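Local coordinates for putative Acetyltransferase from the GNAT family (Novosphingobium aromaticivorans DSM 12444, PDB 3EC4), which probably acts as an acyltransferase of the GNAT family, moving an acyl group, likely acetyl from a coenzyme A thioester, to an acceptor not yet identified, at residues F134-G148 and V160-L174. Sequence-based numbering, arbitrary orientation. Where two conformers were deposited one is given.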
loop_
_atom_site.group_PDB
_atom_site.type_symbol
_atom_site.label_atom_id
_atom_site.label_comp_id
_atom_site.label_asym_id
_atom_site.label_seq_id
_atom_site.Cartn_x
_atom_site.Cartn_y
_atom_site.Cartn_z
ATOM N N PHE A 134 -1.709 10.269 6.995
ATOM C CA PHE A 134 -0.291 10.397 6.746
ATOM C C PHE A 134 0.413 11.231 7.793
ATOM O O PHE A 134 -0.160 12.184 8.353
ATOM C CB PHE A 134 -0.071 10.985 5.338
ATOM C CG PHE A 134 -0.063 9.936 4.260
ATOM C CD1 PHE A 134 -1.255 9.400 3.800
ATOM C CD2 PHE A 134 1.124 9.461 3.745
ATOM C CE1 PHE A 134 -1.250 8.387 2.837
ATOM C CE2 PHE A 134 1.131 8.450 2.778
ATOM C CZ PHE A 134 -0.050 7.936 2.320
ATOM N N TYR A 135 1.635 10.820 8.121
ATOM C CA TYR A 135 2.493 11.531 9.038
ATOM C C TYR A 135 3.808 11.843 8.335
ATOM O O TYR A 135 4.195 11.176 7.346
ATOM C CB TYR A 135 2.741 10.671 10.276
ATOM C CG TYR A 135 1.511 10.518 11.170
ATOM C CD1 TYR A 135 1.131 11.528 12.008
ATOM C CD2 TYR A 135 0.731 9.371 11.142
ATOM C CE1 TYR A 135 0.023 11.399 12.834
ATOM C CE2 TYR A 135 -0.385 9.238 11.967
ATOM C CZ TYR A 135 -0.722 10.272 12.806
ATOM O OH TYR A 135 -1.846 10.193 13.635
ATOM N N GLY A 136 4.485 12.864 8.841
ATOM C CA GLY A 136 5.737 13.286 8.271
ATOM C C GLY A 136 6.696 13.734 9.341
ATOM O O GLY A 136 6.315 13.945 10.477
ATOM N N VAL A 137 7.931 13.908 8.912
ATOM C CA VAL A 137 8.934 14.590 9.703
ATOM C C VAL A 137 9.530 15.688 8.841
ATOM O O VAL A 137 9.806 15.479 7.650
ATOM C CB VAL A 137 10.064 13.656 10.216
ATOM C CG1 VAL A 137 11.008 14.432 11.124
ATOM C CG2 VAL A 137 9.494 12.465 10.962
ATOM N N ARG A 138 9.716 16.853 9.453
ATOM C CA ARG A 138 10.313 18.008 8.773
ATOM C C ARG A 138 11.694 18.283 9.320
ATOM O O ARG A 138 11.902 18.225 10.521
ATOM C CB ARG A 138 9.431 19.257 8.913
ATOM C CG ARG A 138 8.077 19.077 8.226
ATOM C CD ARG A 138 7.530 20.363 7.599
ATOM N NE ARG A 138 6.487 20.034 6.625
ATOM C CZ ARG A 138 6.538 20.288 5.308
ATOM N NH1 ARG A 138 7.569 20.916 4.765
ATOM N NH2 ARG A 138 5.531 19.921 4.527
ATOM N N ILE A 139 12.617 18.579 8.423
ATOM C CA ILE A 139 14.019 18.886 8.731
ATOM C C ILE A 139 14.409 20.098 7.856
ATOM O O ILE A 139 14.207 20.079 6.637
ATOM C CB ILE A 139 14.937 17.680 8.410
ATOM C CG1 ILE A 139 14.625 16.505 9.327
ATOM C CG2 ILE A 139 16.438 18.070 8.530
ATOM C CD1 ILE A 139 15.511 15.280 9.110
ATOM N N ASP A 140 14.930 21.149 8.485
ATOM C CA ASP A 140 15.275 22.433 7.812
ATOM C C ASP A 140 14.074 22.973 7.055
ATOM O O ASP A 140 14.212 23.507 5.945
ATOM C CB ASP A 140 16.450 22.275 6.816
ATOM C CG ASP A 140 17.683 21.599 7.432
ATOM O OD1 ASP A 140 18.089 22.002 8.546
ATOM O OD2 ASP A 140 18.245 20.677 6.780
ATOM N N GLY A 141 12.889 22.764 7.618
ATOM C CA GLY A 141 11.639 23.139 6.946
ATOM C C GLY A 141 11.179 22.283 5.792
ATOM O O GLY A 141 10.108 22.504 5.254
ATOM N N ARG A 142 11.972 21.296 5.398
ATOM C CA ARG A 142 11.599 20.379 4.327
ATOM C C ARG A 142 10.896 19.139 4.880
ATOM O O ARG A 142 11.160 18.730 6.011
ATOM C CB ARG A 142 12.823 19.973 3.547
ATOM C CG ARG A 142 13.596 21.148 3.062
ATOM C CD ARG A 142 14.660 20.818 2.034
ATOM N NE ARG A 142 15.181 22.093 1.526
ATOM C CZ ARG A 142 16.200 22.796 2.035
ATOM N NH1 ARG A 142 16.924 22.362 3.058
ATOM N NH2 ARG A 142 16.511 23.956 1.473
ATOM N N LEU A 143 10.020 18.544 4.071
ATOM C CA LEU A 143 9.391 17.255 4.403
ATOM C C LEU A 143 10.413 16.168 4.156
ATOM O O LEU A 143 10.657 15.817 3.028
ATOM C CB LEU A 143 8.146 17.017 3.550
ATOM C CG LEU A 143 7.361 15.709 3.780
ATOM C CD1 LEU A 143 6.896 15.645 5.241
ATOM C CD2 LEU A 143 6.239 15.543 2.785
ATOM N N ALA A 144 11.006 15.644 5.222
ATOM C CA ALA A 144 12.116 14.691 5.106
ATOM C C ALA A 144 11.673 13.285 4.729
ATOM O O ALA A 144 12.362 12.565 4.045
ATOM C CB ALA A 144 12.882 14.669 6.383
ATOM N N ALA A 145 10.505 12.890 5.227
ATOM C CA ALA A 145 10.060 11.504 5.197
ATOM C C ALA A 145 8.596 11.498 5.548
ATOM O O ALA A 145 8.112 12.405 6.224
ATOM C CB ALA A 145 10.820 10.640 6.215
HETATM N N MSE A 146 7.919 10.456 5.107
HETATM C CA MSE A 146 6.508 10.266 5.417
HETATM C C MSE A 146 6.124 8.797 5.478
HETATM O O MSE A 146 6.878 7.900 5.027
HETATM C CB MSE A 146 5.632 11.000 4.407
HETATM C CG MSE A 146 5.637 10.347 3.090
HETATM SE SE MSE A 146 4.523 11.291 1.802
HETATM C CE MSE A 146 4.895 10.257 0.272
ATOM N N ALA A 147 4.925 8.548 6.007
ATOM C CA ALA A 147 4.298 7.226 5.977
ATOM C C ALA A 147 2.814 7.408 6.212
ATOM O O ALA A 147 2.382 8.379 6.831
ATOM C CB ALA A 147 4.874 6.262 7.038
ATOM N N GLY A 148 2.042 6.430 5.759
ATOM C CA GLY A 148 0.613 6.528 5.836
ATOM C C GLY A 148 -0.102 5.200 5.911
ATOM O O GLY A 148 0.504 4.125 6.104
ATOM N N VAL A 160 -0.143 -0.402 6.451
ATOM C CA VAL A 160 0.947 0.586 6.442
ATOM C C VAL A 160 1.579 0.716 5.053
ATOM O O VAL A 160 1.962 -0.283 4.459
ATOM C CB VAL A 160 2.039 0.205 7.451
ATOM C CG1 VAL A 160 3.103 1.291 7.478
ATOM C CG2 VAL A 160 1.372 0.019 8.865
ATOM N N SER A 161 1.620 1.944 4.520
ATOM C CA SER A 161 2.067 2.206 3.124
ATOM C C SER A 161 2.679 3.617 2.994
ATOM O O SER A 161 2.572 4.457 3.905
ATOM C CB SER A 161 0.933 2.027 2.098
ATOM O OG SER A 161 1.436 1.836 0.762
ATOM N N GLY A 162 3.369 3.837 1.878
ATOM C CA GLY A 162 3.884 5.163 1.544
ATOM C C GLY A 162 5.067 5.581 2.392
ATOM O O GLY A 162 5.284 6.789 2.582
ATOM N N VAL A 163 5.850 4.605 2.882
ATOM C CA VAL A 163 6.989 4.930 3.760
ATOM C C VAL A 163 8.164 5.347 2.874
ATOM O O VAL A 163 8.748 4.525 2.169
ATOM C CB VAL A 163 7.426 3.741 4.632
ATOM C CG1 VAL A 163 8.581 4.167 5.530
ATOM C CG2 VAL A 163 6.216 3.201 5.480
ATOM N N CYS A 164 8.544 6.609 2.910
ATOM C CA CYS A 164 9.669 7.003 2.085
ATOM C C CYS A 164 10.333 8.225 2.632
ATOM O O CYS A 164 9.676 9.084 3.242
ATOM C CB CYS A 164 9.187 7.279 0.690
ATOM S SG CYS A 164 7.983 8.590 0.721
ATOM N N THR A 165 11.627 8.308 2.331
ATOM C CA THR A 165 12.548 9.258 2.927
ATOM C C THR A 165 13.427 9.762 1.791
ATOM O O THR A 165 13.880 8.950 0.971
ATOM C CB THR A 165 13.457 8.591 4.014
ATOM O OG1 THR A 165 12.644 7.944 5.021
ATOM C CG2 THR A 165 14.367 9.612 4.676
ATOM N N TRP A 166 13.632 11.078 1.696
ATOM C CA TRP A 166 14.590 11.602 0.693
ATOM C C TRP A 166 15.941 10.968 1.030
ATOM O O TRP A 166 16.284 10.829 2.189
ATOM C CB TRP A 166 14.766 13.127 0.791
ATOM C CG TRP A 166 13.577 13.910 0.337
ATOM C CD1 TRP A 166 12.655 14.569 1.137
ATOM C CD2 TRP A 166 13.145 14.100 -1.002
ATOM N NE1 TRP A 166 11.677 15.134 0.352
ATOM C CE2 TRP A 166 11.970 14.889 -0.960
ATOM C CE3 TRP A 166 13.623 13.674 -2.238
ATOM C CZ2 TRP A 166 11.291 15.266 -2.112
ATOM C CZ3 TRP A 166 12.947 14.047 -3.371
ATOM C CH2 TRP A 166 11.813 14.856 -3.303
ATOM N N PRO A 167 16.732 10.628 0.003
ATOM C CA PRO A 167 18.073 10.078 0.209
ATOM C C PRO A 167 18.923 10.869 1.165
ATOM O O PRO A 167 19.574 10.256 2.040
ATOM C CB PRO A 167 18.668 10.084 -1.188
ATOM C CG PRO A 167 17.531 9.933 -2.078
ATOM C CD PRO A 167 16.394 10.711 -1.418
ATOM N N GLU A 168 18.890 12.199 1.080
ATOM C CA GLU A 168 19.696 13.029 1.950
ATOM C C GLU A 168 19.322 12.971 3.441
ATOM O O GLU A 168 20.118 13.422 4.291
ATOM C CB GLU A 168 19.737 14.489 1.468
ATOM C CG GLU A 168 18.397 15.173 1.362
ATOM C CD GLU A 168 17.754 15.087 -0.003
ATOM O OE1 GLU A 168 17.849 14.014 -0.671
ATOM O OE2 GLU A 168 17.075 16.081 -0.378
ATOM N N TYR A 169 18.138 12.436 3.764
ATOM C CA TYR A 169 17.735 12.248 5.164
ATOM C C TYR A 169 17.685 10.786 5.623
ATOM O O TYR A 169 17.123 10.470 6.700
ATOM C CB TYR A 169 16.372 12.888 5.431
ATOM C CG TYR A 169 16.343 14.328 5.009
ATOM C CD1 TYR A 169 17.166 15.276 5.615
ATOM C CD2 TYR A 169 15.508 14.735 3.990
ATOM C CE1 TYR A 169 17.144 16.613 5.186
ATOM C CE2 TYR A 169 15.462 16.059 3.569
ATOM C CZ TYR A 169 16.281 16.985 4.155
ATOM O OH TYR A 169 16.203 18.273 3.696
ATOM N N ARG A 170 18.244 9.904 4.820
ATOM C CA ARG A 170 18.269 8.479 5.156
ATOM C C ARG A 170 19.326 8.188 6.207
ATOM O O ARG A 170 20.210 9.013 6.484
ATOM C CB ARG A 170 18.432 7.629 3.908
ATOM C CG ARG A 170 17.156 7.591 3.141
ATOM C CD ARG A 170 17.270 6.806 1.902
ATOM N NE ARG A 170 16.094 7.029 1.061
ATOM C CZ ARG A 170 15.991 6.676 -0.215
ATOM N NH1 ARG A 170 16.996 6.053 -0.823
ATOM N NH2 ARG A 170 14.884 6.941 -0.887
ATOM N N GLY A 171 19.177 7.032 6.852
ATOM C CA GLY A 171 20.104 6.611 7.880
ATOM C C GLY A 171 19.969 7.370 9.169
ATOM O O GLY A 171 20.896 7.323 9.988
ATOM N N ARG A 172 18.819 8.032 9.394
ATOM C CA ARG A 172 18.566 8.756 10.664
ATOM C C ARG A 172 17.419 8.172 11.497
ATOM O O ARG A 172 17.009 8.768 12.471
ATOM C CB ARG A 172 18.182 10.206 10.397
ATOM C CG ARG A 172 19.159 10.932 9.529
ATOM C CD ARG A 172 18.871 12.401 9.564
ATOM N NE ARG A 172 19.580 13.041 8.467
ATOM C CZ ARG A 172 19.767 14.351 8.353
ATOM N NH1 ARG A 172 19.310 15.179 9.274
ATOM N NH2 ARG A 172 20.409 14.822 7.295
ATOM N N GLY A 173 16.883 7.034 11.098
ATOM C CA GLY A 173 15.793 6.400 11.852
ATOM C C GLY A 173 14.407 6.962 11.606
ATOM O O GLY A 173 13.463 6.717 12.374
ATOM N N LEU A 174 14.244 7.692 10.520
ATOM C CA LEU A 174 12.944 8.371 10.300
ATOM C C LEU A 174 11.842 7.398 9.981
ATOM O O LEU A 174 10.715 7.517 10.540
ATOM C CB LEU A 174 13.044 9.445 9.243
ATOM C CG LEU A 174 14.053 10.537 9.599
ATOM C CD1 LEU A 174 14.062 11.638 8.534
ATOM C CD2 LEU A 174 13.822 11.072 11.002
HETATM O O HOH W 1 18.015 20.045 4.347
#
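A single water draws together three side chains: it donates to Asp-140 OD2, lies 2.6 Å from Tyr-169 OH in the plane of the ring, and accepts a weak bond from Arg-142 NH1. Tyr-169 swings its CG anti to its own carbonyl carbon (chi1 -53°), which lays the phenol across the turn end of the hairpin formed by strands 134-139 and 142-148: CD2 meets Ala-144 CB at 3.6 Å, CE1 meets Ile-139 CG2 at 3.7 Å, and the hydroxyl reaches Arg-142 CD. A leucine in place of Tyr-169 would probably leave the water without its phenol partner and open a gap beside Ile-139. Leu-174 continues this apolar patch onto Ala-144 and Ala-145. Antiparallel bonding joins strands 142-148 and 160-165, with Met-146 N to Cys-164 O at 2.9 Å and Gly-148 N to Ser-161 O at 2.8 Å; between these pairs a beta bulge, with Gly-162 at positive phi, shifts the register. Such a bulge, followed by the Arg-Gly-Arg-Gly loop 170-173 before helix 174-188, is consistent with the acetyl-CoA site of GNAT enzymes, whose loop cradles the pyrophosphate. Helix 109-118 packs on Cys-164 and Trp-166, while helix 174-188 covers Ala-145 and Val-160, and strand 192-198 continues the sheet beyond Val-160.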